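Transcriptional regulator (Vibrio vulnificus, PDB 4IVN) probably represses transcription of the nan operon for sialic acid catabolism and binds the sugar phosphate ManNAc-6P in an isomerase-like SIS domain. Local coordinates at residues A[117-122]-A[219-224]; A[143-148]-A[245-250]; A[175-180]-A[201-206]; A[207-212]-A[223-228]. All coordinates share one frame; numbering follows the deposited sequence.

In the fold
All four contacts build the parallel sheet of the SIS domain and its helical cover. Contacts 3 and 4 zip strands 176-181, 204-208 and 221-224 together, their centres about 17 Å apart, both using strand 204-208. Contact 1, its centre about 10 Å from that of contact 3, lays helix 114-126 against the edge strand 221-224. Contact 2 pairs helices 137-151 and 237-257 beside the same sheet; its L145 and L250 pack on F179 of contact 3, and its V247 on L207 of contact 4. Two sugar phosphates flank this body: the N209 side chain in contact 4 lies about 7 Å from one, while Y147 in contact 2 hydrogen-bonds a ManNAc-6P.

Contact 1 of 4, residues A[117-122]-A[219-224]; sequences LARIVE and STEMLV
E221 spans the contact with its whole side chain, running over I120 and ending at R119. Its CB rests 3.6 Å from I120 CG1, and CG stays close to the same atom, the two chains sliding past each other in opposite directions. A bend at chi2 (-75°) then swings CD round toward R119. There the carboxylate is gripped side-on by the guanidinium: OE2 receives NE at 3.0 Å, and OE1 receives NH2 at 2.9 Å through its syn lone pair. Both oxygens lie near the guanidinium plane, though the two flat groups are turned 33° from one another; a further NE bond to OE1 is weak. R123 adds a long, weak ion pair to E221 OE2. Beneath this salt bridge the contact is apolar. I120 and L223 reach toward each other tip to tip, and I120 CD1 presses to 3.4 Å from L223 CG, tighter than usual. L117 CD1 extends the patch to L223 CD1 at 4.0 Å. I120 also touches V205 of strand 204-208 and L250 of helix 237-257. Helix 114-126 packed on edge strand 221-224 is typical of the three-layered alpha-beta-alpha sandwich of the SIS fold.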
# COMPACT_ATOMS: atom_id res chain seq x y z
N LEU A 117 -13.76 9.74 12.99
CA LEU A 117 -13.06 10.27 11.84
C LEU A 117 -12.95 11.82 11.95
O LEU A 117 -11.82 12.36 11.76
CB LEU A 117 -13.82 9.87 10.55
CG LEU A 117 -13.19 10.39 9.25
CD1 LEU A 117 -11.73 9.92 9.05
CD2 LEU A 117 -14.05 10.05 8.03
N ALA A 118 -14.08 12.50 12.21
CA ALA A 118 -14.05 14.01 12.33
C ALA A 118 -13.10 14.46 13.44
O ALA A 118 -12.29 15.38 13.24
CB ALA A 118 -15.46 14.60 12.50
N ARG A 119 -13.15 13.77 14.59
CA ARG A 119 -12.21 14.08 15.59
C ARG A 119 -10.75 13.85 15.19
O ARG A 119 -9.89 14.64 15.56
CB ARG A 119 -12.51 13.30 16.85
CG ARG A 119 -13.58 13.99 17.64
CD ARG A 119 -13.51 13.46 19.05
NE ARG A 119 -13.47 11.96 19.09
CZ ARG A 119 -14.51 11.17 18.99
NH1 ARG A 119 -15.76 11.68 18.80
NH2 ARG A 119 -14.33 9.87 19.07
N ILE A 120 -10.49 12.74 14.48
CA ILE A 120 -9.11 12.41 14.08
C ILE A 120 -8.57 13.50 13.09
O ILE A 120 -7.42 13.94 13.17
CB ILE A 120 -9.05 10.98 13.46
CG1 ILE A 120 -9.45 9.95 14.55
CG2 ILE A 120 -7.67 10.73 12.86
CD1 ILE A 120 -9.66 8.51 14.05
N VAL A 121 -9.40 13.93 12.16
CA VAL A 121 -9.06 15.04 11.26
C VAL A 121 -8.60 16.26 11.98
O VAL A 121 -7.55 16.85 11.63
CB VAL A 121 -10.28 15.49 10.48
CG1 VAL A 121 -9.94 16.83 9.74
CG2 VAL A 121 -10.70 14.36 9.48
N GLU A 122 -9.32 16.64 13.05
CA GLU A 122 -8.95 17.82 13.80
C GLU A 122 -7.62 17.64 14.51
O GLU A 122 -6.79 18.53 14.49
CB GLU A 122 -10.08 18.10 14.83
CG GLU A 122 -10.29 19.55 15.20
CD GLU A 122 -10.10 20.50 14.05
OE1 GLU A 122 -10.63 20.24 12.91
OE2 GLU A 122 -9.40 21.53 14.30
N SER A 219 -5.14 3.75 22.94
CA SER A 219 -5.52 4.55 21.74
C SER A 219 -6.44 5.66 22.13
O SER A 219 -7.40 5.41 22.90
CB SER A 219 -6.25 3.66 20.73
OG SER A 219 -5.39 2.65 20.24
N THR A 220 -6.14 6.89 21.70
CA THR A 220 -7.03 8.04 21.94
C THR A 220 -8.24 7.88 21.01
O THR A 220 -9.33 8.24 21.38
CB THR A 220 -6.30 9.40 21.74
OG1 THR A 220 -5.06 9.38 22.46
CG2 THR A 220 -7.07 10.62 22.28
N GLU A 221 -8.00 7.45 19.77
CA GLU A 221 -9.02 7.21 18.79
C GLU A 221 -8.69 5.93 17.99
O GLU A 221 -7.53 5.52 17.95
CB GLU A 221 -9.05 8.35 17.75
CG GLU A 221 -9.10 9.80 18.31
CD GLU A 221 -10.46 10.28 18.88
OE1 GLU A 221 -11.46 9.49 18.79
OE2 GLU A 221 -10.53 11.48 19.39
N MET A 222 -9.67 5.34 17.29
CA MET A 222 -9.36 4.16 16.46
C MET A 222 -10.15 4.27 15.17
O MET A 222 -11.28 4.70 15.20
CB MET A 222 -9.89 2.88 17.13
CG MET A 222 -8.92 2.13 18.02
SD MET A 222 -9.04 0.32 17.76
CE MET A 222 -7.50 -0.19 18.55
N LEU A 223 -9.59 3.83 14.06
CA LEU A 223 -10.40 3.66 12.83
C LEU A 223 -10.18 2.19 12.54
O LEU A 223 -9.09 1.72 12.70
CB LEU A 223 -9.91 4.53 11.69
CG LEU A 223 -10.21 6.03 11.78
CD1 LEU A 223 -9.85 6.73 10.49
CD2 LEU A 223 -11.66 6.31 12.19
N VAL A 224 -11.26 1.48 12.22
CA VAL A 224 -11.25 0.03 12.06
C VAL A 224 -11.61 -0.34 10.64
O VAL A 224 -12.68 -0.03 10.18
CB VAL A 224 -12.23 -0.60 13.08
CG1 VAL A 224 -12.42 -2.12 12.82
CG2 VAL A 224 -11.72 -0.30 14.50

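Contact 2 of 4, residues A[143-148]-A[245-250]; sequences RYLAYR and LLVDVL
The Y144 ring and the R148 guanidinium meet V247 and D248 of the other helix. One face of the ring carries R148 CG, 3.7 Å above its centre, while V247 CG1 comes obliquely to within 3.7 Å of Y144 CD2. The guanidinium is met at its edge by D248 and by the phenol end of Y144. D248 OD1 takes R148 NH1 at 2.6 Å on its anti side, close to the guanidinium plane, with the carboxylate turned 60° from it; the second bond, from NH2, is weak. NH1 also reaches Y144 OH at 3.1 Å, tilted from the plane. The arginine chain, bent at chi2 (-63°) and chi3 (-66°), turns CD and then NE; NH1 serves both oxygens, and N252 OD1 takes NH2. The main polar partner of Y144 OH is G235 O of the second subunit, a hydrogen bond, and F237 of that subunit touches Y144 and D248. V247 CG2 rests 3.9 Å from L145 CB. Y147 of the same helix hydrogen-bonds ManNAc-6P. The two helices run nearly parallel, axes 9.7 Å apart at the segments, beside the parallel sheet of the SIS domain, where L145 and L250 reach F179 of strand 176-181 and L250 also packs on helix 114-126.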
# COMPACT_ATOMS: atom_id res chain seq x y z
N ARG A 143 3.54 3.78 5.69
CA ARG A 143 4.21 4.54 4.64
C ARG A 143 3.24 5.30 3.79
O ARG A 143 3.53 6.41 3.38
CB ARG A 143 5.02 3.58 3.72
CG ARG A 143 6.34 3.03 4.31
CD ARG A 143 7.34 4.10 4.86
NE ARG A 143 8.50 3.54 5.65
CZ ARG A 143 9.57 4.22 6.11
NH1 ARG A 143 9.65 5.55 5.94
NH2 ARG A 143 10.59 3.57 6.73
N TYR A 144 2.12 4.70 3.43
CA TYR A 144 1.17 5.49 2.62
C TYR A 144 0.65 6.68 3.40
O TYR A 144 0.47 7.75 2.85
CB TYR A 144 -0.00 4.62 2.12
CG TYR A 144 -0.87 5.34 1.09
CD1 TYR A 144 -0.31 5.88 -0.14
CD2 TYR A 144 -2.27 5.41 1.28
CE1 TYR A 144 -1.14 6.50 -1.09
CE2 TYR A 144 -3.07 6.02 0.33
CZ TYR A 144 -2.49 6.55 -0.84
OH TYR A 144 -3.33 7.17 -1.71
N LEU A 145 0.38 6.49 4.68
CA LEU A 145 -0.04 7.63 5.52
C LEU A 145 1.01 8.77 5.60
O LEU A 145 0.65 9.97 5.40
CB LEU A 145 -0.33 7.09 6.95
CG LEU A 145 -0.80 8.15 8.01
CD1 LEU A 145 -2.05 8.94 7.49
CD2 LEU A 145 -1.16 7.30 9.26
N ALA A 146 2.26 8.44 5.90
CA ALA A 146 3.23 9.44 6.00
C ALA A 146 3.37 10.14 4.63
O ALA A 146 3.59 11.33 4.57
CB ALA A 146 4.57 8.82 6.39
N TYR A 147 3.40 9.38 3.55
CA TYR A 147 3.37 9.98 2.22
C TYR A 147 2.23 10.93 2.02
O TYR A 147 2.47 12.07 1.58
CB TYR A 147 3.38 8.88 1.08
CG TYR A 147 3.03 9.48 -0.28
CD1 TYR A 147 4.02 10.04 -1.10
CD2 TYR A 147 1.67 9.53 -0.70
CE1 TYR A 147 3.71 10.60 -2.36
CE2 TYR A 147 1.36 10.11 -1.95
CZ TYR A 147 2.38 10.62 -2.76
OH TYR A 147 2.09 11.20 -3.92
N ARG A 148 0.98 10.53 2.33
CA ARG A 148 -0.13 11.38 2.06
C ARG A 148 -0.06 12.68 2.98
O ARG A 148 -0.46 13.80 2.56
CB ARG A 148 -1.48 10.64 2.32
CG ARG A 148 -1.81 9.56 1.27
CD ARG A 148 -1.98 10.21 -0.13
NE ARG A 148 -3.16 11.07 -0.12
CZ ARG A 148 -4.44 10.69 -0.12
NH1 ARG A 148 -4.80 9.41 -0.22
NH2 ARG A 148 -5.37 11.63 -0.02
N LEU A 245 -7.87 2.60 2.50
CA LEU A 245 -9.05 3.45 2.40
C LEU A 245 -9.23 4.40 3.63
O LEU A 245 -9.48 5.59 3.46
CB LEU A 245 -10.28 2.58 2.28
CG LEU A 245 -11.63 3.33 2.27
CD1 LEU A 245 -11.76 4.17 1.02
CD2 LEU A 245 -12.80 2.34 2.35
N LEU A 246 -9.09 3.88 4.84
CA LEU A 246 -9.04 4.76 6.05
C LEU A 246 -8.04 5.90 5.92
O LEU A 246 -8.38 7.05 6.29
CB LEU A 246 -8.65 4.01 7.35
CG LEU A 246 -9.42 2.76 7.78
CD1 LEU A 246 -8.77 2.20 9.07
CD2 LEU A 246 -10.92 2.97 7.92
N VAL A 247 -6.81 5.59 5.47
CA VAL A 247 -5.80 6.64 5.22
C VAL A 247 -6.33 7.65 4.19
O VAL A 247 -6.24 8.93 4.37
CB VAL A 247 -4.42 6.10 4.73
CG1 VAL A 247 -3.53 7.24 4.29
CG2 VAL A 247 -3.65 5.34 5.84
N ASP A 248 -6.90 7.13 3.10
CA ASP A 248 -7.37 8.05 2.06
C ASP A 248 -8.47 8.97 2.53
O ASP A 248 -8.40 10.19 2.27
CB ASP A 248 -7.84 7.25 0.83
CG ASP A 248 -8.10 8.12 -0.36
OD1 ASP A 248 -7.27 9.01 -0.78
OD2 ASP A 248 -9.09 7.82 -0.93
N VAL A 249 -9.50 8.39 3.18
CA VAL A 249 -10.60 9.15 3.76
C VAL A 249 -10.12 10.14 4.82
O VAL A 249 -10.55 11.30 4.84
CB VAL A 249 -11.68 8.19 4.31
CG1 VAL A 249 -12.78 9.00 4.94
CG2 VAL A 249 -12.25 7.29 3.20
N LEU A 250 -9.12 9.76 5.61
CA LEU A 250 -8.60 10.72 6.55
C LEU A 250 -8.10 11.94 5.82
O LEU A 250 -8.44 13.03 6.19
CB LEU A 250 -7.50 10.06 7.45
CG LEU A 250 -6.77 10.97 8.42
CD1 LEU A 250 -7.70 11.77 9.38
CD2 LEU A 250 -5.68 10.21 9.22

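Contact 3 of 4, residues A[175-180]-A[201-206]; sequences GDLWFA and DIPVVS
W178 and V205 carry the backbone ladder between two parallel neighbours of the sheet, strands 176-181 and 204-208, which helix 188-199 joins in a beta-alpha-beta crossover. W178 N donates to P203 O, V205 N to W178 O at 2.8 Å, and A180 N to V205 O; CA-H...O contacts from V204, F179 and S206 run between these bonds. The side chains alternate. On the face with F179, V205 lies beside the phenyl ring, both chains pointing the same way, and V205 CG1 comes obliquely to 3.4 Å from F179 CE2. L177 crosses P203 at about a right angle, its CD1 3.7 Å from P203 CG, and CD1 also approaches V205 CG2. On the other face, I202 CG2 sits at the edge of the indole, in its plane, 3.6 Å from W178 CD1. I202 holds CG2 anti to the backbone N, and the methyl also lies against D176 O.

Around this shell, helix 114-126 covers the F179 face through V124 and I120, and helix 188-199 covers the W178 face through A197 and A194. That helix ends in a Schellman motif with D201, at positive phi, as its C-prime residue, which leads the chain back into I202. S172 OG receives the indole NE1 and also bonds D176 OD2, which also accepts S173 N. At the far end, S206 OG stands 3.9 Å from A180 CB and hydrogen-bonds S219 OG.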
# COMPACT_ATOMS: atom_id res chain seq x y z
N GLY A 175 2.00 18.88 20.92
CA GLY A 175 2.02 19.20 19.52
C GLY A 175 2.34 17.93 18.69
O GLY A 175 2.18 17.92 17.46
N ASP A 176 2.80 16.86 19.34
CA ASP A 176 3.03 15.58 18.54
C ASP A 176 1.68 14.81 18.44
O ASP A 176 0.84 14.94 19.32
CB ASP A 176 4.04 14.63 19.25
CG ASP A 176 5.39 15.24 19.36
OD1 ASP A 176 5.63 16.19 18.57
OD2 ASP A 176 6.25 14.75 20.18
N LEU A 177 1.55 13.91 17.47
CA LEU A 177 0.42 12.97 17.36
C LEU A 177 1.03 11.66 16.79
O LEU A 177 1.90 11.69 15.90
CB LEU A 177 -0.56 13.48 16.30
CG LEU A 177 -1.68 12.56 15.70
CD1 LEU A 177 -2.67 12.35 16.83
CD2 LEU A 177 -2.48 13.23 14.59
N TRP A 178 0.57 10.51 17.28
CA TRP A 178 1.08 9.18 16.80
C TRP A 178 -0.00 8.36 16.16
O TRP A 178 -1.11 8.32 16.67
CB TRP A 178 1.61 8.36 17.94
CG TRP A 178 2.85 9.02 18.42
CD1 TRP A 178 2.98 10.08 19.33
CD2 TRP A 178 4.15 8.73 17.96
NE1 TRP A 178 4.29 10.44 19.45
CE2 TRP A 178 5.05 9.66 18.65
CE3 TRP A 178 4.68 7.74 17.10
CZ2 TRP A 178 6.44 9.61 18.47
CZ3 TRP A 178 6.07 7.71 16.91
CH2 TRP A 178 6.94 8.62 17.61
N PHE A 179 0.33 7.67 15.06
CA PHE A 179 -0.54 6.66 14.51
C PHE A 179 0.10 5.27 14.70
O PHE A 179 1.28 5.06 14.38
CB PHE A 179 -0.65 6.91 13.03
CG PHE A 179 -1.68 7.98 12.71
CD1 PHE A 179 -1.30 9.30 12.68
CD2 PHE A 179 -3.01 7.65 12.50
CE1 PHE A 179 -2.20 10.31 12.36
CE2 PHE A 179 -3.93 8.67 12.21
CZ PHE A 179 -3.54 9.98 12.22
N ALA A 180 -0.65 4.34 15.25
CA ALA A 180 -0.16 2.96 15.49
C ALA A 180 -0.91 2.17 14.44
O ALA A 180 -2.12 2.09 14.53
CB ALA A 180 -0.54 2.48 16.95
N ASP A 201 0.51 11.17 27.76
CA ASP A 201 -0.65 11.99 27.37
C ASP A 201 -0.55 12.65 25.98
O ASP A 201 -1.10 13.73 25.77
CB ASP A 201 -0.97 13.03 28.44
CG ASP A 201 -1.05 12.38 29.79
OD1 ASP A 201 -1.83 11.42 29.91
OD2 ASP A 201 -0.28 12.74 30.71
N ILE A 202 0.14 11.97 25.04
CA ILE A 202 0.21 12.45 23.65
C ILE A 202 -0.81 11.65 22.91
O ILE A 202 -0.87 10.45 23.18
CB ILE A 202 1.64 12.19 23.10
CG1 ILE A 202 2.66 12.94 23.99
CG2 ILE A 202 1.72 12.55 21.58
CD1 ILE A 202 2.37 14.42 24.28
N PRO A 203 -1.68 12.25 22.06
CA PRO A 203 -2.67 11.43 21.40
C PRO A 203 -2.12 10.32 20.48
O PRO A 203 -1.08 10.49 19.77
CB PRO A 203 -3.50 12.45 20.53
CG PRO A 203 -2.50 13.57 20.30
CD PRO A 203 -1.73 13.66 21.61
N VAL A 204 -2.82 9.18 20.50
CA VAL A 204 -2.42 8.02 19.69
C VAL A 204 -3.64 7.63 18.94
O VAL A 204 -4.66 7.37 19.60
CB VAL A 204 -1.93 6.84 20.58
CG1 VAL A 204 -1.65 5.56 19.75
CG2 VAL A 204 -0.70 7.24 21.40
N VAL A 205 -3.56 7.48 17.63
CA VAL A 205 -4.72 7.04 16.80
C VAL A 205 -4.33 5.65 16.24
O VAL A 205 -3.28 5.52 15.62
CB VAL A 205 -4.96 7.99 15.59
CG1 VAL A 205 -6.07 7.48 14.63
CG2 VAL A 205 -5.39 9.39 16.12
N SER A 206 -5.16 4.64 16.43
CA SER A 206 -4.83 3.32 15.90
C SER A 206 -5.59 3.06 14.63
O SER A 206 -6.79 3.38 14.55
CB SER A 206 -5.24 2.25 16.91
OG SER A 206 -4.27 2.35 17.91

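Contact 4 of 4, residues A[207-212]-A[223-228]; sequences LTNINH and LVAARP
V224 and T208 cross obliquely where strands 204-208 and 221-224 run out. Two backbone bonds join the strands, T208 N to L223 O at 3.2 Å and then A225 N to T208 O at 2.8 Å, the second almost straight (175°). T208 carries its hydroxyl between backbone N and carbonyl carbon (chi1 67°), from where OG1 donates to I210 O at 2.9 Å and ties the strand end to the loop that follows. T208 OG1 lies 3.8 Å from V224 CG2. V224 itself holds CG1 anti to the backbone N (chi1 172°), which leaves CG2 facing both T208 and N211; N211 OD1 is 3.6 Å from V224 CG2 as the asparagine side chain crosses at about a right angle. On the other face L207 and L223 lie side by side, pointing the same way, L207 CD2 against L223 CB.

Past the ladder the two chains stay close: a water donates to both N209 O and A225 O, at 2.7 Å from the latter. N209 CA approaches A225 O, and farther on I210 CD1 touches P228 CB at 3.8 Å, the two side chains again crossing. R227, at positive phi, turns the chain and sends its guanidinium to S104 and D107 of helix 93-111. Loops that splay from the carboxyl ends of parallel strands form the ligand site of Rossmann-like SIS domains; here the sugar-phosphate pocket is lined by S182 to S184 after the adjacent strand and by G230 and P231 just beyond P228.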
# COMPACT_ATOMS: atom_id res chain seq x y z
N LEU A 207 -4.89 2.47 13.66
CA LEU A 207 -5.54 2.03 12.44
C LEU A 207 -5.46 0.53 12.35
O LEU A 207 -4.37 0.02 12.11
CB LEU A 207 -4.85 2.59 11.24
CG LEU A 207 -4.78 4.11 11.07
CD1 LEU A 207 -4.27 4.43 9.65
CD2 LEU A 207 -6.16 4.77 11.26
N THR A 208 -6.58 -0.20 12.56
CA THR A 208 -6.47 -1.68 12.74
C THR A 208 -7.60 -2.30 11.94
O THR A 208 -8.32 -1.60 11.22
CB THR A 208 -6.82 -2.09 14.21
OG1 THR A 208 -8.23 -1.80 14.41
CG2 THR A 208 -6.08 -1.26 15.12
N ASN A 209 -7.73 -3.62 12.05
CA ASN A 209 -8.86 -4.32 11.45
C ASN A 209 -9.57 -5.12 12.52
O ASN A 209 -10.24 -6.11 12.21
CB ASN A 209 -8.32 -5.34 10.36
CG ASN A 209 -7.68 -4.65 9.16
OD1 ASN A 209 -8.21 -4.69 8.04
ND2 ASN A 209 -6.51 -4.12 9.35
N ILE A 210 -9.51 -4.66 13.77
CA ILE A 210 -10.25 -5.33 14.80
C ILE A 210 -10.68 -4.29 15.87
O ILE A 210 -9.94 -3.37 16.17
CB ILE A 210 -9.45 -6.54 15.36
CG1 ILE A 210 -10.36 -7.46 16.13
CG2 ILE A 210 -8.29 -6.11 16.16
CD1 ILE A 210 -10.56 -8.76 15.40
N ASN A 211 -11.91 -4.39 16.34
CA ASN A 211 -12.39 -3.49 17.38
C ASN A 211 -11.73 -3.56 18.72
O ASN A 211 -11.54 -2.52 19.35
CB ASN A 211 -13.92 -3.63 17.52
CG ASN A 211 -14.59 -3.16 16.26
OD1 ASN A 211 -14.56 -1.97 15.96
ND2 ASN A 211 -15.05 -4.08 15.44
N HIS A 212 -11.39 -4.77 19.21
CA HIS A 212 -10.77 -4.87 20.54
C HIS A 212 -9.47 -5.59 20.51
O HIS A 212 -9.34 -6.66 19.89
CB HIS A 212 -11.69 -5.59 21.48
CG HIS A 212 -13.10 -5.01 21.48
ND1 HIS A 212 -13.45 -3.97 22.28
CD2 HIS A 212 -14.23 -5.37 20.77
CE1 HIS A 212 -14.73 -3.66 22.04
NE2 HIS A 212 -15.22 -4.54 21.15
N LEU A 223 -9.59 3.83 14.06
CA LEU A 223 -10.40 3.66 12.83
C LEU A 223 -10.18 2.19 12.54
O LEU A 223 -9.09 1.72 12.70
CB LEU A 223 -9.91 4.53 11.69
CG LEU A 223 -10.21 6.03 11.78
CD1 LEU A 223 -9.85 6.73 10.49
CD2 LEU A 223 -11.66 6.31 12.19
N VAL A 224 -11.26 1.48 12.22
CA VAL A 224 -11.25 0.03 12.06
C VAL A 224 -11.61 -0.34 10.64
O VAL A 224 -12.68 -0.03 10.18
CB VAL A 224 -12.23 -0.60 13.08
CG1 VAL A 224 -12.42 -2.12 12.82
CG2 VAL A 224 -11.72 -0.30 14.50
N ALA A 225 -10.73 -1.03 9.95
CA ALA A 225 -11.02 -1.53 8.57
C ALA A 225 -11.62 -2.94 8.68
O ALA A 225 -11.36 -3.65 9.68
CB ALA A 225 -9.63 -1.59 7.81
N ALA A 226 -12.38 -3.39 7.66
CA ALA A 226 -12.94 -4.71 7.61
C ALA A 226 -11.89 -5.77 7.40
O ALA A 226 -10.72 -5.48 7.15
CB ALA A 226 -14.02 -4.79 6.52
N ARG A 227 -12.30 -7.02 7.57
CA ARG A 227 -11.40 -8.22 7.43
C ARG A 227 -10.27 -8.29 8.43
O ARG A 227 -9.12 -8.07 8.05
CB ARG A 227 -10.74 -8.29 6.07
CG ARG A 227 -11.70 -7.98 4.97
CD ARG A 227 -12.14 -9.24 4.22
NE ARG A 227 -13.51 -9.58 4.63
CZ ARG A 227 -14.63 -8.88 4.34
NH1 ARG A 227 -14.64 -7.77 3.62
NH2 ARG A 227 -15.78 -9.33 4.79
N PRO A 228 -10.56 -8.78 9.67
CA PRO A 228 -9.55 -9.06 10.68
C PRO A 228 -8.56 -10.05 10.11
O PRO A 228 -8.93 -10.99 9.40
CB PRO A 228 -10.35 -9.79 11.75
CG PRO A 228 -11.76 -9.40 11.60
CD PRO A 228 -11.94 -9.01 10.17
O HOH W 1 -12.96 -5.44 11.01